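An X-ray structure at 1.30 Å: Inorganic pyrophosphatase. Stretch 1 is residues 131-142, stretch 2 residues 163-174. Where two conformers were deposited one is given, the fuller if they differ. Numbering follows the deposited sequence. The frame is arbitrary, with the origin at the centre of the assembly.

Stretch 1, residues 131-142: KIPANIAGIMMC
Stretch 2 (163-174) CVEALAEIAGVE

Two helices, 134-142 and 163-171, pack roughly antiparallel, their N-to-C directions 144° apart and their axes approaching to 7.8 Å. The register pairs Ala 134 with Ala 171 (CA to CA 4.3 Å), Ala 137 with Leu 167 (CA to CA 5.1 Å) and Met 141 with Val 164 (CA to CA 5.2 Å), so the backbones are closest where two alanines meet. Small residues line this close approach: Ala 134 O and Gly 138 N each lie 3.7 Å from Ala 171 CB, and an ideal CB on Gly 138 would sit 3.8 Å from that same methyl. No direct hydrogen bond crosses; the 533 Å² contact joins apolar side chains to one another and to backbone atoms.

Leu 167 (chi1 m, chi2 t) points toward the first stretch and divides its methyls: CD2 meets Ile 132 CD1, in the loop before the helix, at 3.8 Å and Ala 137 CB at 3.9 Å, while CD1 reaches Met 140 CB at 3.8 Å. Ile 132, extended at -95/117, itself points toward the second stretch with chi1 m, chi2 t; Pro 133, the N-cap, points away. Ile 170, also m, t, brings CG2 to 3.6 Å from Ala 137 CB and 3.3 Å from Ile 132 O.

Met 141 buries the most area. Its CB points sideways, but chi1 t, chi2 t (-155°) and chi3 p carry SD to 3.7 Å from Ala 168 CB. Val 164, t, presents CG1 to Met 141 CG at 4.1 Å; Val 173, t, points toward the first stretch and packs CB against Met 141 SD at 4.0 Å.

The second helix closes with a Schellman motif: Gly 172, at 78/28, adopts the positive phi that favours glycine, Val 173 N donates a hydrogen bond to Ala 168 O (2.9 Å), and Gly 172 N donates one to Glu 169 O (3.2 Å). Nearby, the O of one water donates a hydrogen bond to Ala 171 O (2.9 Å) and a weak one to Ala 134 O (3.0 Å), bridging the two stretches.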

# COMPACT_ATOMS: atom_id res chain seq x y z
N LYS A 131 -23.43 -9.53 -6.31
CA LYS A 131 -22.59 -10.64 -6.77
C LYS A 131 -21.23 -10.10 -7.20
O LYS A 131 -21.14 -9.05 -7.86
CB LYS A 131 -23.25 -11.35 -7.95
CG LYS A 131 -24.58 -11.98 -7.63
CD LYS A 131 -24.58 -12.95 -6.46
CE LYS A 131 -25.96 -13.51 -6.19
NZ LYS A 131 -26.79 -12.58 -5.37
N ILE A 132 -20.19 -10.83 -6.86
CA ILE A 132 -18.81 -10.46 -7.27
C ILE A 132 -18.51 -11.25 -8.54
O ILE A 132 -18.48 -12.48 -8.49
CB ILE A 132 -17.78 -10.77 -6.17
CG1 ILE A 132 -18.18 -10.09 -4.86
CG2 ILE A 132 -16.40 -10.33 -6.66
CD1 ILE A 132 -17.28 -10.41 -3.69
N PRO A 133 -18.28 -10.58 -9.68
CA PRO A 133 -17.94 -11.31 -10.89
C PRO A 133 -16.57 -11.98 -10.75
O PRO A 133 -15.73 -11.57 -9.97
CB PRO A 133 -17.84 -10.23 -11.98
CG PRO A 133 -18.50 -9.00 -11.40
CD PRO A 133 -18.43 -9.15 -9.90
N ALA A 134 -16.36 -13.01 -11.53
CA ALA A 134 -15.14 -13.81 -11.48
C ALA A 134 -13.89 -12.96 -11.65
O ALA A 134 -12.89 -13.18 -10.93
CB ALA A 134 -15.16 -14.94 -12.48
N ASN A 135 -13.89 -12.05 -12.59
CA ASN A 135 -12.69 -11.24 -12.88
C ASN A 135 -12.37 -10.32 -11.70
O ASN A 135 -11.22 -10.19 -11.30
CB ASN A 135 -12.79 -10.55 -14.24
CG ASN A 135 -13.96 -9.57 -14.42
OD1 ASN A 135 -14.89 -9.49 -13.62
ND2 ASN A 135 -13.98 -8.89 -15.56
N ILE A 136 -13.38 -9.64 -11.19
CA ILE A 136 -13.23 -8.77 -10.00
C ILE A 136 -12.76 -9.62 -8.82
O ILE A 136 -11.85 -9.20 -8.08
CB ILE A 136 -14.54 -8.05 -9.66
CG1 ILE A 136 -14.98 -7.12 -10.79
CG2 ILE A 136 -14.43 -7.35 -8.32
CD1 ILE A 136 -14.22 -5.87 -10.85
N ALA A 137 -13.35 -10.78 -8.64
CA ALA A 137 -12.93 -11.63 -7.51
C ALA A 137 -11.44 -11.96 -7.62
O ALA A 137 -10.75 -11.99 -6.59
CB ALA A 137 -13.75 -12.90 -7.45
N GLY A 138 -10.97 -12.21 -8.83
CA GLY A 138 -9.57 -12.57 -9.00
C GLY A 138 -8.65 -11.45 -8.56
O GLY A 138 -7.64 -11.70 -7.91
N ILE A 139 -8.93 -10.22 -9.00
CA ILE A 139 -8.02 -9.11 -8.66
C ILE A 139 -8.14 -8.81 -7.16
O ILE A 139 -7.13 -8.45 -6.54
CB ILE A 139 -8.18 -7.89 -9.56
CG1 ILE A 139 -9.50 -7.14 -9.37
CG2 ILE A 139 -7.94 -8.27 -11.01
CD1 ILE A 139 -9.58 -5.84 -10.13
N MET A 140 -9.32 -8.93 -6.57
CA MET A 140 -9.46 -8.72 -5.12
C MET A 140 -8.65 -9.77 -4.35
O MET A 140 -7.95 -9.45 -3.39
CB MET A 140 -10.93 -8.79 -4.72
CG MET A 140 -11.79 -7.64 -5.25
SD MET A 140 -13.52 -7.80 -4.80
CE MET A 140 -13.45 -7.49 -3.05
N MET A 141 -8.75 -11.01 -4.79
CA MET A 141 -7.99 -12.11 -4.20
C MET A 141 -6.50 -11.80 -4.24
O MET A 141 -5.78 -11.96 -3.24
CB MET A 141 -8.31 -13.38 -4.97
CG MET A 141 -7.59 -14.62 -4.45
SD MET A 141 -7.38 -15.92 -5.69
CE MET A 141 -6.19 -15.11 -6.75
N CYS A 142 -6.02 -11.37 -5.41
CA CYS A 142 -4.59 -11.06 -5.57
C CYS A 142 -4.20 -9.93 -4.62
O CYS A 142 -3.12 -9.97 -4.01
CB CYS A 142 -4.24 -10.69 -6.99
SG CYS A 142 -4.28 -12.07 -8.14
N CYS A 163 -11.74 -14.49 3.24
CA CYS A 163 -12.06 -13.72 2.04
C CYS A 163 -11.30 -14.28 0.82
O CYS A 163 -11.89 -14.46 -0.24
CB CYS A 163 -11.73 -12.29 2.41
SG CYS A 163 -12.34 -11.17 1.16
N VAL A 164 -10.01 -14.54 0.98
CA VAL A 164 -9.23 -15.13 -0.15
C VAL A 164 -9.87 -16.47 -0.56
O VAL A 164 -9.98 -16.73 -1.76
CB VAL A 164 -7.75 -15.27 0.20
CG1 VAL A 164 -7.04 -16.21 -0.76
CG2 VAL A 164 -7.09 -13.90 0.20
N GLU A 165 -10.21 -17.31 0.41
CA GLU A 165 -10.78 -18.62 0.05
C GLU A 165 -12.07 -18.42 -0.75
O GLU A 165 -12.31 -19.12 -1.75
CB GLU A 165 -11.01 -19.42 1.33
CG GLU A 165 -9.71 -19.89 1.97
CD GLU A 165 -9.84 -20.51 3.34
OE1 GLU A 165 -10.90 -20.33 3.97
OE2 GLU A 165 -8.82 -21.08 3.79
N ALA A 166 -12.95 -17.52 -0.29
CA ALA A 166 -14.25 -17.30 -0.97
C ALA A 166 -14.02 -16.71 -2.36
O ALA A 166 -14.64 -17.12 -3.35
CB ALA A 166 -15.11 -16.38 -0.16
N LEU A 167 -13.12 -15.72 -2.45
CA LEU A 167 -12.85 -15.08 -3.75
C LEU A 167 -12.16 -16.03 -4.72
O LEU A 167 -12.45 -15.96 -5.93
CB LEU A 167 -12.01 -13.81 -3.55
CG LEU A 167 -12.71 -12.69 -2.80
CD1 LEU A 167 -11.67 -11.65 -2.38
CD2 LEU A 167 -13.80 -12.04 -3.63
N ALA A 168 -11.25 -16.86 -4.24
CA ALA A 168 -10.55 -17.82 -5.11
C ALA A 168 -11.58 -18.76 -5.73
O ALA A 168 -11.48 -19.06 -6.91
CB ALA A 168 -9.53 -18.61 -4.35
N GLU A 169 -12.57 -19.19 -4.96
CA GLU A 169 -13.63 -20.10 -5.50
C GLU A 169 -14.40 -19.36 -6.59
O GLU A 169 -14.61 -19.91 -7.66
CB GLU A 169 -14.53 -20.57 -4.36
CG GLU A 169 -15.66 -21.50 -4.75
CD GLU A 169 -16.49 -22.02 -3.59
OE1 GLU A 169 -17.19 -21.22 -3.02
OE2 GLU A 169 -16.44 -23.23 -3.29
N ILE A 170 -14.78 -18.11 -6.36
CA ILE A 170 -15.53 -17.33 -7.37
C ILE A 170 -14.69 -17.13 -8.62
O ILE A 170 -15.20 -17.20 -9.74
CB ILE A 170 -16.00 -15.99 -6.77
CG1 ILE A 170 -16.99 -16.22 -5.64
CG2 ILE A 170 -16.58 -15.10 -7.84
CD1 ILE A 170 -17.19 -15.01 -4.76
N ALA A 171 -13.39 -16.85 -8.42
CA ALA A 171 -12.49 -16.57 -9.54
C ALA A 171 -12.07 -17.82 -10.29
O ALA A 171 -11.44 -17.68 -11.33
CB ALA A 171 -11.25 -15.86 -9.05
N GLY A 172 -12.32 -19.00 -9.75
CA GLY A 172 -11.87 -20.24 -10.40
C GLY A 172 -10.39 -20.51 -10.17
O GLY A 172 -9.76 -21.19 -11.01
N VAL A 173 -9.83 -20.04 -9.06
CA VAL A 173 -8.40 -20.25 -8.72
C VAL A 173 -8.31 -21.33 -7.64
O VAL A 173 -8.78 -21.11 -6.52
CB VAL A 173 -7.76 -18.96 -8.24
CG1 VAL A 173 -6.34 -19.20 -7.76
CG2 VAL A 173 -7.80 -17.91 -9.34
N GLU A 174 -7.70 -22.47 -7.94
CA GLU A 174 -7.55 -23.54 -6.92
C GLU A 174 -6.32 -23.27 -6.06
O GLU A 174 -6.43 -23.32 -4.82
CB GLU A 174 -7.43 -24.92 -7.58
CG GLU A 174 -7.12 -26.08 -6.61
CD GLU A 174 -5.64 -26.36 -6.32
OE1 GLU A 174 -4.84 -26.39 -7.30
OE2 GLU A 174 -5.28 -26.56 -5.13
O HOH W 1 -11.36 -15.09 -12.61